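Local coordinates for protein cell division GTPase FtsZ, diverged (Clostridium botulinum C, PDB 3V3T) that belongs, as a diverged, TubZ-like member, to the tubulin/FtsZ family of GTPase-fold cytoskeletal proteins, which typically assemble into filaments, at residues Cys245-Ile250 / Tyr267-Phe272; Leu207-Ser212 / Val283-Glu288; Asp223-Leu228 / Val258-Ser263; Asn213-Phe218 / Lys279-Ala284. The protein carries 1 engineered substitution. All coordinates share one frame; numbering follows the deposited sequence. Where two conformers were deposited one is given.

Contact 1. Residues Cys245-Ile250 / Tyr267-Phe272; sequences CEFMGI and YPRRTF
The parallel strands of a beta-alpha-beta unit pair here, Phe247-Gly249 running beside Arg270-Phe272, the latter on the outermost strand of the sheet. Met248 N donates to Arg270 O (2.9 Å), Met248 O accepts from Phe272 N, and Ile250 N continues the pattern to Phe272 O. Ahead of the strands, Glu246 O takes two donors, Arg269 N and Arg270 N, the second lying nearly along the C=O axis. Glu246 and Phe247 both face Thr285 of the strand beyond, a classic beta bulge. The Phe247 ring gathers three side chains. Phe272 turns its edge toward one face in an offset edge-to-face pair (centroids 5.7 Å apart, planes at 69°). Arg270 lies alongside, pointing the same way, with Arg270 NH2 3.3 Å from Phe247 CZ. Arg269 lays a guanidinium face over Phe247 CE1, offset toward the rim, the two planes 43° apart. Arg269 CG, set between its own backbone N and carbonyl carbon (chi1 64°), sits 3.3 Å from Glu246 O. Where the strands begin, Pro268 CB packs 3.7 Å from Met248 CB, which is on the sheet face opposite Phe247, and also lies against Cys245 SG. The bond from Arg269 NH1 to Glu246 OE2 is weak (3.5 Å), so this salt bridge probably adds modestly to what the backbone bonds and the aromatic pair hold together.

Contact 2. Residues Leu207-Ser212 / Val283-Glu288; sequences LTMKKS and VATGIE
Two peptide carbonyls are the flat groups that join Ser212 and Ile287, and each is met in its plane, on a lone pair: Ser212 O by Ile287 N, and Ile287 O by Ser212 N, both at 2.9 Å. They form an antiparallel hydrogen-bonded pair. Gly286 also faces Ser212, which makes this a G1 beta bulge at the corner that breaks strand 281-287. With phi 82° and psi 18°, Gly286 has backbone angles suited to glycine, and its CA-H points at Lys210 O (CA to O 3.2 Å). Over the bend, Met209 crosses Thr285. Met209 CG, anti to its backbone N (chi1 172°), comes 3.4 Å from Thr285 OG1 and 3.6 Å from Gly286 N. That hydroxyl is bonded to Phe247 O, while Ser212 OG is bonded to Gln290 OE1. Farther out, Lys211 bends at chi2 and chi3 across Glu288. Lys211 CE is 3.6 Å from Glu288 OE1, and Lys211 NZ stands 3.8 Å from the same oxygen, a long salt bridge. The two in-plane backbone bonds fix the pairing of Ser212 with Ile287, while the long charge pair is likely to add only a diffuse attraction.

Contact 3. Residues Asp223-Leu228 / Val258-Ser263; sequences DIQVAL and VEAIKS
Apolar contacts carry the meeting of Ile224 and Leu228 with Ala260 and Ile261. Ile261 CG1 is touched by two methyls, Ile224 CD1 and Leu228 CD1, each 3.6 Å away. Ile224 and Ile261 cross at about a right angle, whereas Leu228 comes in obliquely and its CD1 also meets Ile261 CG2 at 3.8 Å. Ile224 CG1 is anti to the backbone N (chi1 -173°), which puts the other branch, CG2, between the backbone N and the carbonyl carbon, 4.1 Å from Ala260 CB. The small Ala260 also receives the aliphatic part of Gln225, whose CG stands 3.9 Å from Ala260 CB. Helices 224-233 and 258-265 thus pack side by side in the C-terminal, TubZ-like part of the chain, their short segments inclined at 34° with axes 9.2 Å apart. The second of them is the helix of the beta-alpha-beta unit formed with strands 247-252 and 270-275. Ile261 continues onto Ile250 of the sheet, and both Ile224 and Leu228 rest on Phe218. No hydrogen bond links the two segments; at the start of the first helix Asp223 is the N-cap, and Asp223 OD2 accepts from Val226 N at 3.1 Å through its anti lone pair, and weakly from Gln225 N.

Contact 4. Residues Asn213-Phe218 / Lys279-Ala284; sequences NVILEF and KNIVVA
Backbone bonds join Val214 and Leu216 of one antiparallel strand to Ala284 and Val282 of the other, and Phe218 N to Asn280 O. The two strand pairs are hydrogen-bonded in both directions; the Leu216 N to Val282 O bond is 2.7 Å at 171°. Apolar contacts lie on both faces of the sheet. Ile215 and Ile281 point the same way, side by side, with Ile215 CG2 3.7 Å from Ile281 CD1, on the face covered by helix 172-187. Beside Leu216 and Val282, Phe218 CE2 meets Val282 CG2 at 4.0 Å. With Phe218 CG between its backbone N and carbonyl carbon (chi1 65°), the ring takes Asn280 CB over one face in a CH-pi contact, 3.5 Å from the centroid and 17° off the normal; Asn280 OD1 is bonded to Thr253 N. Among charged groups, Glu217 OE1 lies 3.3 Å from Lys279 CD but 3.7 Å from Lys279 NZ, a long salt bridge, and the poorly ordered Lys279 also pairs with Asp185. Because Asp185 comes close to the Glu217 carboxylate, the lysine would be expected to ease repulsion between the acids, while the backbone N and O of Val214 and Leu216 are satisfied by Ala284 and Val282.

In the fold
Contacts 1, 2 and 4 lie on one sheet, in which strand 281-287 is flanked by strands 211-217 and 247-252, with 270-275 outermost. Contacts 2 and 4 are successive portions of the same antiparallel pairing, share Val283 and Ala284, and have centres about 12 Å apart. Contact 1 joins them through probable hydrogen bonds, Gly249 N to Val283 O and Glu246 N to Thr285 O, both 2.7 Å. Contact 3 joins two helices packed against this part of the sheet: Leu228 CD2 lies 3.5 Å from Phe218 CD2 of contact 4, and Lys262 packs on Pro268 and Thr271 of contact 1. Contacts 2 and 3 do not touch, their nearest atoms being about 7 Å apart.

Contact 1. Residues Cys245-Ile250 / Tyr267-Phe272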
loop_
_atom_site.group_PDB
_atom_site.type_symbol
_atom_site.label_atom_id
_atom_site.label_comp_id
_atom_site.label_asym_id
_atom_site.label_seq_id
_atom_site.Cartn_x
_atom_site.Cartn_y
_atom_site.Cartn_z
ATOM N N CYS A 245 -15.555 -5.138 6.506
ATOM C CA CYS A 245 -14.127 -5.253 6.737
ATOM C C CYS A 245 -13.911 -6.062 8.000
ATOM O O CYS A 245 -14.860 -6.512 8.631
ATOM C CB CYS A 245 -13.452 -3.883 6.833
ATOM S SG CYS A 245 -14.084 -2.843 8.128
ATOM N N GLU A 246 -12.656 -6.247 8.372
ATOM C CA GLU A 246 -12.340 -7.094 9.510
ATOM C C GLU A 246 -12.136 -6.240 10.767
ATOM O O GLU A 246 -12.954 -6.271 11.680
ATOM C CB GLU A 246 -11.106 -7.948 9.179
ATOM C CG GLU A 246 -11.260 -9.434 9.480
ATOM C CD GLU A 246 -12.488 -10.063 8.837
ATOM O OE1 GLU A 246 -12.873 -9.653 7.726
ATOM O OE2 GLU A 246 -13.068 -10.976 9.450
ATOM N N PHE A 247 -11.047 -5.483 10.820
ATOM C CA PHE A 247 -10.826 -4.555 11.924
ATOM C C PHE A 247 -10.893 -3.128 11.393
ATOM O O PHE A 247 -10.364 -2.836 10.323
ATOM C CB PHE A 247 -9.457 -4.755 12.566
ATOM C CG PHE A 247 -9.262 -6.097 13.201
ATOM C CD1 PHE A 247 -10.340 -6.907 13.500
ATOM C CD2 PHE A 247 -7.988 -6.541 13.513
ATOM C CE1 PHE A 247 -10.155 -8.140 14.099
ATOM C CE2 PHE A 247 -7.797 -7.770 14.111
ATOM C CZ PHE A 247 -8.882 -8.571 14.406
ATOM N N MET A 248 -11.552 -2.251 12.146
ATOM C CA MET A 248 -11.620 -0.846 11.797
ATOM C C MET A 248 -11.006 0.009 12.894
ATOM O O MET A 248 -11.231 -0.233 14.075
ATOM C CB MET A 248 -13.068 -0.438 11.554
ATOM C CG MET A 248 -13.246 1.006 11.186
ATOM S SD MET A 248 -14.987 1.397 10.855
ATOM C CE MET A 248 -15.234 0.552 9.311
ATOM N N GLY A 249 -10.190 0.982 12.501
ATOM C CA GLY A 249 -9.620 1.919 13.450
ATOM C C GLY A 249 -10.191 3.305 13.234
ATOM O O GLY A 249 -10.263 3.785 12.100
ATOM N N ILE A 250 -10.609 3.948 14.319
ATOM C CA ILE A 250 -11.241 5.255 14.229
ATOM C C ILE A 250 -10.595 6.222 15.209
ATOM O O ILE A 250 -10.644 6.008 16.414
ATOM C CB ILE A 250 -12.750 5.158 14.543
ATOM C CG1 ILE A 250 -13.457 4.285 13.503
ATOM C CG2 ILE A 250 -13.398 6.542 14.593
ATOM C CD1 ILE A 250 -14.869 3.927 13.890
ATOM N N TYR A 267 -18.876 -2.638 7.459
ATOM C CA TYR A 267 -19.161 -3.143 8.796
ATOM C C TYR A 267 -18.032 -4.066 9.269
ATOM O O TYR A 267 -17.776 -5.106 8.667
ATOM C CB TYR A 267 -20.527 -3.832 8.803
ATOM C CG TYR A 267 -21.650 -2.827 8.671
ATOM C CD1 TYR A 267 -22.202 -2.221 9.797
ATOM C CD2 TYR A 267 -22.133 -2.452 7.428
ATOM C CE1 TYR A 267 -23.209 -1.278 9.682
ATOM C CE2 TYR A 267 -23.142 -1.513 7.304
ATOM C CZ TYR A 267 -23.676 -0.930 8.433
ATOM O OH TYR A 267 -24.677 0.008 8.313
ATOM N N PRO A 268 -17.325 -3.668 10.331
ATOM C CA PRO A 268 -16.191 -4.465 10.822
ATOM C C PRO A 268 -16.667 -5.497 11.836
ATOM O O PRO A 268 -17.777 -5.367 12.337
ATOM C CB PRO A 268 -15.329 -3.421 11.518
ATOM C CG PRO A 268 -16.361 -2.460 12.096
ATOM C CD PRO A 268 -17.519 -2.438 11.114
ATOM N N ARG A 269 -15.858 -6.512 12.120
ATOM C CA ARG A 269 -16.214 -7.438 13.189
ATOM C C ARG A 269 -15.576 -6.960 14.487
ATOM O O ARG A 269 -15.907 -7.429 15.565
ATOM C CB ARG A 269 -15.823 -8.881 12.854
ATOM C CG ARG A 269 -14.352 -9.104 12.701
ATOM C CD ARG A 269 -14.070 -10.566 12.448
ATOM N NE ARG A 269 -13.289 -11.146 13.532
ATOM C CZ ARG A 269 -11.969 -11.303 13.509
ATOM N NH1 ARG A 269 -11.269 -10.936 12.440
ATOM N NH2 ARG A 269 -11.352 -11.838 14.555
ATOM N N ARG A 270 -14.675 -5.995 14.368
ATOM C CA ARG A 270 -14.047 -5.405 15.537
ATOM C C ARG A 270 -13.566 -3.984 15.285
ATOM O O ARG A 270 -12.954 -3.690 14.250
ATOM C CB ARG A 270 -12.856 -6.244 15.975
ATOM C CG ARG A 270 -12.134 -5.637 17.142
ATOM C CD ARG A 270 -11.723 -6.707 18.091
ATOM N NE ARG A 270 -10.881 -7.705 17.440
ATOM C CZ ARG A 270 -10.600 -8.885 17.981
ATOM N NH1 ARG A 270 -11.108 -9.196 19.171
ATOM N NH2 ARG A 270 -9.825 -9.754 17.346
ATOM N N THR A 271 -13.807 -3.117 16.258
ATOM C CA THR A 271 -13.432 -1.711 16.140
ATOM C C THR A 271 -12.539 -1.280 17.302
ATOM O O THR A 271 -12.768 -1.674 18.441
ATOM C CB THR A 271 -14.686 -0.811 16.134
ATOM O OG1 THR A 271 -15.530 -1.181 15.038
ATOM C CG2 THR A 271 -14.290 0.637 15.989
ATOM N N PHE A 272 -11.516 -0.487 16.997
ATOM C CA PHE A 272 -10.738 0.208 18.012
ATOM C C PHE A 272 -10.997 1.693 17.797
ATOM O O PHE A 272 -10.740 2.215 16.709
ATOM C CB PHE A 272 -9.230 -0.060 17.857
ATOM C CG PHE A 272 -8.884 -1.484 17.515
ATOM C CD1 PHE A 272 -9.133 -2.505 18.403
ATOM C CD2 PHE A 272 -8.298 -1.793 16.308
ATOM C CE1 PHE A 272 -8.814 -3.807 18.085
ATOM C CE2 PHE A 272 -7.975 -3.092 15.985
ATOM C CZ PHE A 272 -8.235 -4.103 16.879
#

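Contact 2. Residues Leu207-Ser212 / Val283-Glu288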
loop_
_atom_site.group_PDB
_atom_site.type_symbol
_atom_site.label_atom_id
_atom_site.label_comp_id
_atom_site.label_asym_id
_atom_site.label_seq_id
_atom_site.Cartn_x
_atom_site.Cartn_y
_atom_site.Cartn_z
ATOM N N LEU A 207 -2.220 -3.260 11.248
ATOM C CA LEU A 207 -1.112 -3.452 10.330
ATOM C C LEU A 207 -0.948 -4.903 9.891
ATOM O O LEU A 207 -0.522 -5.178 8.770
ATOM C CB LEU A 207 0.188 -3.038 11.009
ATOM C CG LEU A 207 0.725 -1.633 10.777
ATOM C CD1 LEU A 207 1.984 -1.431 11.635
ATOM C CD2 LEU A 207 1.001 -1.387 9.287
ATOM N N THR A 208 -1.266 -5.833 10.782
ATOM C CA THR A 208 -1.025 -7.235 10.480
ATOM C C THR A 208 -2.250 -7.947 9.900
ATOM O O THR A 208 -2.176 -9.127 9.557
ATOM C CB THR A 208 -0.438 -8.000 11.703
ATOM O OG1 THR A 208 -1.347 -7.959 12.811
ATOM C CG2 THR A 208 0.881 -7.381 12.123
ATOM N N MET A 209 -3.362 -7.221 9.771
ATOM C CA MET A 209 -4.576 -7.793 9.191
ATOM C C MET A 209 -4.387 -8.008 7.695
ATOM O O MET A 209 -3.871 -7.142 6.999
ATOM C CB MET A 209 -5.785 -6.891 9.430
ATOM C CG MET A 209 -7.033 -7.339 8.693
ATOM S SD MET A 209 -7.620 -8.967 9.211
ATOM C CE MET A 209 -7.988 -8.703 10.933
ATOM N N LYS A 210 -4.809 -9.170 7.208
ATOM C CA LYS A 210 -4.563 -9.542 5.828
ATOM C C LYS A 210 -5.674 -9.047 4.914
ATOM O O LYS A 210 -6.727 -8.624 5.378
ATOM C CB LYS A 210 -4.429 -11.053 5.695
ATOM C CG LYS A 210 -3.489 -11.687 6.702
ATOM C CD LYS A 210 -2.099 -11.110 6.598
ATOM C CE LYS A 210 -1.179 -11.855 7.548
ATOM N NZ LYS A 210 -1.603 -13.287 7.666
ATOM N N LYS A 211 -5.417 -9.129 3.613
ATOM C CA LYS A 211 -6.298 -8.586 2.594
ATOM C C LYS A 211 -6.130 -7.083 2.537
ATOM O O LYS A 211 -5.063 -6.538 2.873
ATOM C CB LYS A 211 -7.751 -8.982 2.870
ATOM C CG LYS A 211 -7.979 -10.486 2.673
ATOM C CD LYS A 211 -8.966 -11.064 3.679
ATOM C CE LYS A 211 -10.405 -10.906 3.246
ATOM N NZ LYS A 211 -11.338 -11.329 4.347
ATOM N N SER A 212 -7.193 -6.401 2.150
ATOM C CA SER A 212 -7.057 -5.025 1.741
ATOM C C SER A 212 -7.333 -4.018 2.833
ATOM O O SER A 212 -8.286 -4.124 3.594
ATOM C CB SER A 212 -7.921 -4.736 0.511
ATOM O OG SER A 212 -7.087 -4.560 -0.606
ATOM N N VAL A 283 -9.371 3.801 9.471
ATOM C CA VAL A 283 -8.608 2.766 8.814
ATOM C C VAL A 283 -9.443 1.504 8.778
ATOM O O VAL A 283 -9.829 0.989 9.828
ATOM C CB VAL A 283 -7.312 2.475 9.581
ATOM C CG1 VAL A 283 -6.489 1.414 8.844
ATOM C CG2 VAL A 283 -6.516 3.759 9.752
ATOM N N ALA A 284 -9.731 1.021 7.572
ATOM C CA ALA A 284 -10.504 -0.199 7.387
ATOM C C ALA A 284 -9.600 -1.296 6.829
ATOM O O ALA A 284 -8.974 -1.111 5.790
ATOM C CB ALA A 284 -11.678 0.056 6.451
ATOM N N THR A 285 -9.527 -2.430 7.523
ATOM C CA THR A 285 -8.616 -3.501 7.126
ATOM C C THR A 285 -9.371 -4.805 6.912
ATOM O O THR A 285 -10.432 -5.010 7.475
ATOM C CB THR A 285 -7.534 -3.734 8.210
ATOM O OG1 THR A 285 -8.157 -4.228 9.402
ATOM C CG2 THR A 285 -6.812 -2.428 8.537
ATOM N N GLY A 286 -8.820 -5.694 6.101
ATOM C CA GLY A 286 -9.455 -6.973 5.844
ATOM C C GLY A 286 -10.547 -6.891 4.792
ATOM O O GLY A 286 -11.391 -7.773 4.702
ATOM N N ILE A 287 -10.536 -5.827 3.996
ATOM C CA ILE A 287 -11.505 -5.677 2.921
ATOM C C ILE A 287 -11.190 -6.655 1.804
ATOM O O ILE A 287 -10.021 -6.842 1.444
ATOM C CB ILE A 287 -11.460 -4.242 2.344
ATOM C CG1 ILE A 287 -11.953 -3.231 3.375
ATOM C CG2 ILE A 287 -12.289 -4.138 1.079
ATOM C CD1 ILE A 287 -11.670 -1.769 2.999
ATOM N N GLU A 288 -12.209 -7.273 1.224
ATOM C CA GLU A 288 -11.945 -8.135 0.072
ATOM C C GLU A 288 -11.133 -7.350 -0.954
ATOM O O GLU A 288 -11.475 -6.222 -1.272
ATOM C CB GLU A 288 -13.240 -8.643 -0.551
ATOM C CG GLU A 288 -13.150 -10.077 -1.017
ATOM C CD GLU A 288 -12.815 -11.027 0.118
ATOM O OE1 GLU A 288 -13.373 -10.852 1.225
ATOM O OE2 GLU A 288 -11.984 -11.939 -0.092
#

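Contact 3. Residues Asp223-Leu228 / Val258-Ser263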
loop_
_atom_site.group_PDB
_atom_site.type_symbol
_atom_site.label_atom_id
_atom_site.label_comp_id
_atom_site.label_asym_id
_atom_site.label_seq_id
_atom_site.Cartn_x
_atom_site.Cartn_y
_atom_site.Cartn_z
ATOM N N ASP A 223 -21.877 16.944 7.799
ATOM C CA ASP A 223 -22.457 15.695 8.262
ATOM C C ASP A 223 -21.441 14.556 8.065
ATOM O O ASP A 223 -20.776 14.465 7.032
ATOM C CB ASP A 223 -23.746 15.420 7.492
ATOM C CG ASP A 223 -24.327 14.058 7.788
ATOM O OD1 ASP A 223 -25.287 13.987 8.577
ATOM O OD2 ASP A 223 -23.836 13.051 7.228
ATOM N N ILE A 224 -21.312 13.692 9.062
ATOM C CA ILE A 224 -20.258 12.691 9.032
ATOM C C ILE A 224 -20.439 11.675 7.899
ATOM O O ILE A 224 -19.462 11.246 7.300
ATOM C CB ILE A 224 -20.079 11.993 10.401
ATOM C CG1 ILE A 224 -18.852 11.086 10.373
ATOM C CG2 ILE A 224 -21.317 11.200 10.784
ATOM C CD1 ILE A 224 -18.494 10.568 11.728
ATOM N N GLN A 225 -21.682 11.313 7.585
ATOM C CA GLN A 225 -21.933 10.430 6.443
ATOM C C GLN A 225 -21.546 11.098 5.114
ATOM O O GLN A 225 -20.968 10.457 4.229
ATOM C CB GLN A 225 -23.390 9.969 6.399
ATOM C CG GLN A 225 -23.800 9.036 7.531
ATOM C CD GLN A 225 -25.227 8.518 7.382
ATOM O OE1 GLN A 225 -25.536 7.761 6.460
ATOM N NE2 GLN A 225 -26.101 8.925 8.294
ATOM N N VAL A 226 -21.852 12.387 4.985
ATOM C CA VAL A 226 -21.503 13.131 3.780
ATOM C C VAL A 226 -19.990 13.290 3.641
ATOM O O VAL A 226 -19.437 13.114 2.560
ATOM C CB VAL A 226 -22.196 14.532 3.734
ATOM C CG1 VAL A 226 -21.794 15.305 2.482
ATOM C CG2 VAL A 226 -23.700 14.377 3.807
ATOM N N ALA A 227 -19.323 13.619 4.738
ATOM C CA ALA A 227 -17.876 13.810 4.710
ATOM C C ALA A 227 -17.139 12.526 4.320
ATOM O O ALA A 227 -16.145 12.569 3.607
ATOM C CB ALA A 227 -17.379 14.315 6.044
ATOM N N LEU A 228 -17.624 11.387 4.791
ATOM C CA LEU A 228 -16.953 10.118 4.512
ATOM C C LEU A 228 -17.226 9.674 3.084
ATOM O O LEU A 228 -16.381 9.047 2.432
ATOM C CB LEU A 228 -17.378 9.036 5.514
ATOM C CG LEU A 228 -16.530 9.104 6.783
ATOM C CD1 LEU A 228 -17.099 8.253 7.892
ATOM C CD2 LEU A 228 -15.106 8.687 6.444
ATOM N N VAL A 258 -20.221 6.231 15.634
ATOM C CA VAL A 258 -19.470 5.142 15.017
ATOM C C VAL A 258 -20.341 4.275 14.114
ATOM O O VAL A 258 -19.849 3.680 13.159
ATOM C CB VAL A 258 -18.790 4.275 16.079
ATOM C CG1 VAL A 258 -18.544 2.885 15.547
ATOM C CG2 VAL A 258 -17.490 4.923 16.523
ATOM N N GLU A 259 -21.637 4.210 14.400
ATOM C CA GLU A 259 -22.537 3.428 13.557
ATOM C C GLU A 259 -22.730 4.065 12.177
ATOM O O GLU A 259 -22.961 3.368 11.193
ATOM C CB GLU A 259 -23.892 3.200 14.235
ATOM C CG GLU A 259 -24.547 1.887 13.824
ATOM C CD GLU A 259 -23.694 0.672 14.187
ATOM O OE1 GLU A 259 -22.932 0.743 15.181
ATOM O OE2 GLU A 259 -23.784 -0.353 13.476
ATOM N N ALA A 260 -22.635 5.388 12.104
ATOM C CA ALA A 260 -22.757 6.081 10.828
ATOM C C ALA A 260 -21.504 5.917 9.965
ATOM O O ALA A 260 -21.582 5.931 8.743
ATOM C CB ALA A 260 -23.074 7.560 11.045
ATOM N N ILE A 261 -20.346 5.772 10.601
ATOM C CA ILE A 261 -19.109 5.563 9.863
ATOM C C ILE A 261 -19.131 4.184 9.238
ATOM O O ILE A 261 -18.778 4.021 8.078
ATOM C CB ILE A 261 -17.864 5.681 10.773
ATOM C CG1 ILE A 261 -17.703 7.118 11.282
ATOM C CG2 ILE A 261 -16.595 5.196 10.037
ATOM C CD1 ILE A 261 -16.560 7.299 12.241
ATOM N N LYS A 262 -19.535 3.192 10.024
ATOM C CA LYS A 262 -19.649 1.824 9.538
ATOM C C LYS A 262 -20.654 1.777 8.394
ATOM O O LYS A 262 -20.517 1.007 7.442
ATOM C CB LYS A 262 -20.092 0.903 10.676
ATOM C CG LYS A 262 -19.063 0.750 11.789
ATOM C CD LYS A 262 -19.620 -0.039 12.963
ATOM C CE LYS A 262 -18.584 -0.174 14.070
ATOM N NZ LYS A 262 -19.116 -0.819 15.310
ATOM N N SER A 263 -21.660 2.634 8.484
ATOM C CA SER A 263 -22.695 2.690 7.468
ATOM C C SER A 263 -22.106 3.061 6.108
ATOM O O SER A 263 -22.516 2.536 5.066
ATOM C CB SER A 263 -23.780 3.684 7.883
ATOM O OG SER A 263 -24.727 3.855 6.848
#

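Contact 4. Residues Asn213-Phe218 / Lys279-Ala284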
loop_
_atom_site.group_PDB
_atom_site.type_symbol
_atom_site.label_atom_id
_atom_site.label_comp_id
_atom_site.label_asym_id
_atom_site.label_seq_id
_atom_site.Cartn_x
_atom_site.Cartn_y
_atom_site.Cartn_z
ATOM N N ASN A 213 -6.473 -3.018 2.853
ATOM C CA ASN A 213 -6.590 -1.954 3.812
ATOM C C ASN A 213 -6.877 -0.629 3.075
ATOM O O ASN A 213 -6.368 -0.379 1.983
ATOM C CB ASN A 213 -5.320 -1.911 4.685
ATOM C CG ASN A 213 -5.154 -3.176 5.567
ATOM O OD1 ASN A 213 -5.868 -4.184 5.410
ATOM N ND2 ASN A 213 -4.194 -3.119 6.494
ATOM N N VAL A 214 -7.753 0.191 3.654
ATOM C CA VAL A 214 -8.039 1.512 3.091
ATOM C C VAL A 214 -7.993 2.556 4.232
ATOM O O VAL A 214 -8.514 2.320 5.322
ATOM C CB VAL A 214 -9.402 1.547 2.344
ATOM C CG1 VAL A 214 -9.856 2.981 2.092
ATOM C CG2 VAL A 214 -9.294 0.802 1.028
ATOM N N ILE A 215 -7.335 3.688 3.989
ATOM C CA ILE A 215 -7.216 4.745 4.991
ATOM C C ILE A 215 -7.991 5.956 4.494
ATOM O O ILE A 215 -7.777 6.396 3.367
ATOM C CB ILE A 215 -5.728 5.154 5.207
ATOM C CG1 ILE A 215 -4.874 3.934 5.551
ATOM C CG2 ILE A 215 -5.609 6.241 6.279
ATOM C CD1 ILE A 215 -3.387 4.221 5.631
ATOM N N LEU A 216 -8.888 6.486 5.323
ATOM C CA LEU A 216 -9.686 7.659 4.951
ATOM C C LEU A 216 -9.534 8.792 5.945
ATOM O O LEU A 216 -9.547 8.570 7.148
ATOM C CB LEU A 216 -11.171 7.306 4.882
ATOM C CG LEU A 216 -11.563 6.164 3.936
ATOM C CD1 LEU A 216 -13.006 5.728 4.201
ATOM C CD2 LEU A 216 -11.380 6.587 2.486
ATOM N N GLU A 217 -9.408 10.013 5.442
ATOM C CA GLU A 217 -9.543 11.184 6.290
ATOM C C GLU A 217 -10.714 12.063 5.831
ATOM O O GLU A 217 -10.954 12.233 4.635
ATOM C CB GLU A 217 -8.222 11.948 6.385
ATOM C CG GLU A 217 -7.169 11.189 7.200
ATOM C CD GLU A 217 -5.841 11.910 7.300
ATOM O OE1 GLU A 217 -5.731 13.046 6.808
ATOM O OE2 GLU A 217 -4.893 11.338 7.879
ATOM N N PHE A 218 -11.455 12.603 6.790
ATOM C CA PHE A 218 -12.654 13.354 6.469
ATOM C C PHE A 218 -12.773 14.655 7.239
ATOM O O PHE A 218 -12.148 14.834 8.289
ATOM C CB PHE A 218 -13.908 12.504 6.672
ATOM C CG PHE A 218 -14.154 12.101 8.096
ATOM C CD1 PHE A 218 -15.034 12.822 8.893
ATOM C CD2 PHE A 218 -13.533 10.977 8.631
ATOM C CE1 PHE A 218 -15.278 12.443 10.212
ATOM C CE2 PHE A 218 -13.768 10.586 9.935
ATOM C CZ PHE A 218 -14.647 11.322 10.733
ATOM N N LYS A 279 -6.617 15.227 13.330
ATOM C CA LYS A 279 -7.358 14.791 12.150
ATOM C C LYS A 279 -8.466 13.796 12.450
ATOM O O LYS A 279 -8.562 13.266 13.552
ATOM C CB LYS A 279 -6.397 14.207 11.105
ATOM C CG LYS A 279 -5.491 15.260 10.484
ATOM C CD LYS A 279 -4.624 14.701 9.383
ATOM C CE LYS A 279 -3.836 15.803 8.703
ATOM N NZ LYS A 279 -2.916 15.263 7.667
ATOM N N ASN A 280 -9.317 13.559 11.457
ATOM C CA ASN A 280 -10.335 12.524 11.566
ATOM C C ASN A 280 -10.025 11.420 10.589
ATOM O O ASN A 280 -10.060 11.614 9.367
ATOM C CB ASN A 280 -11.725 13.083 11.303
ATOM C CG ASN A 280 -12.091 14.172 12.262
ATOM O OD1 ASN A 280 -12.333 13.919 13.446
ATOM N ND2 ASN A 280 -12.123 15.406 11.766
ATOM N N ILE A 281 -9.704 10.257 11.126
ATOM C CA ILE A 281 -9.175 9.207 10.289
ATOM C C ILE A 281 -9.835 7.865 10.576
ATOM O O ILE A 281 -10.049 7.491 11.728
ATOM C CB ILE A 281 -7.631 9.150 10.402
ATOM C CG1 ILE A 281 -7.065 7.937 9.657
ATOM C CG2 ILE A 281 -7.202 9.137 11.838
ATOM C CD1 ILE A 281 -5.541 7.964 9.536
ATOM N N VAL A 282 -10.194 7.170 9.502
ATOM C CA VAL A 282 -10.703 5.816 9.576
ATOM C C VAL A 282 -9.759 4.889 8.821
ATOM O O VAL A 282 -9.394 5.142 7.668
ATOM C CB VAL A 282 -12.098 5.697 8.916
ATOM C CG1 VAL A 282 -12.640 4.267 9.057
ATOM C CG2 VAL A 282 -13.066 6.720 9.499
ATOM N N VAL A 283 -9.371 3.801 9.471
ATOM C CA VAL A 283 -8.608 2.766 8.814
ATOM C C VAL A 283 -9.443 1.504 8.778
ATOM O O VAL A 283 -9.829 0.989 9.828
ATOM C CB VAL A 283 -7.312 2.475 9.581
ATOM C CG1 VAL A 283 -6.489 1.414 8.844
ATOM C CG2 VAL A 283 -6.516 3.759 9.752
ATOM N N ALA A 284 -9.731 1.021 7.572
ATOM C CA ALA A 284 -10.504 -0.199 7.387
ATOM C C ALA A 284 -9.600 -1.296 6.829
ATOM O O ALA A 284 -8.974 -1.111 5.790
ATOM C CB ALA A 284 -11.678 0.056 6.451
#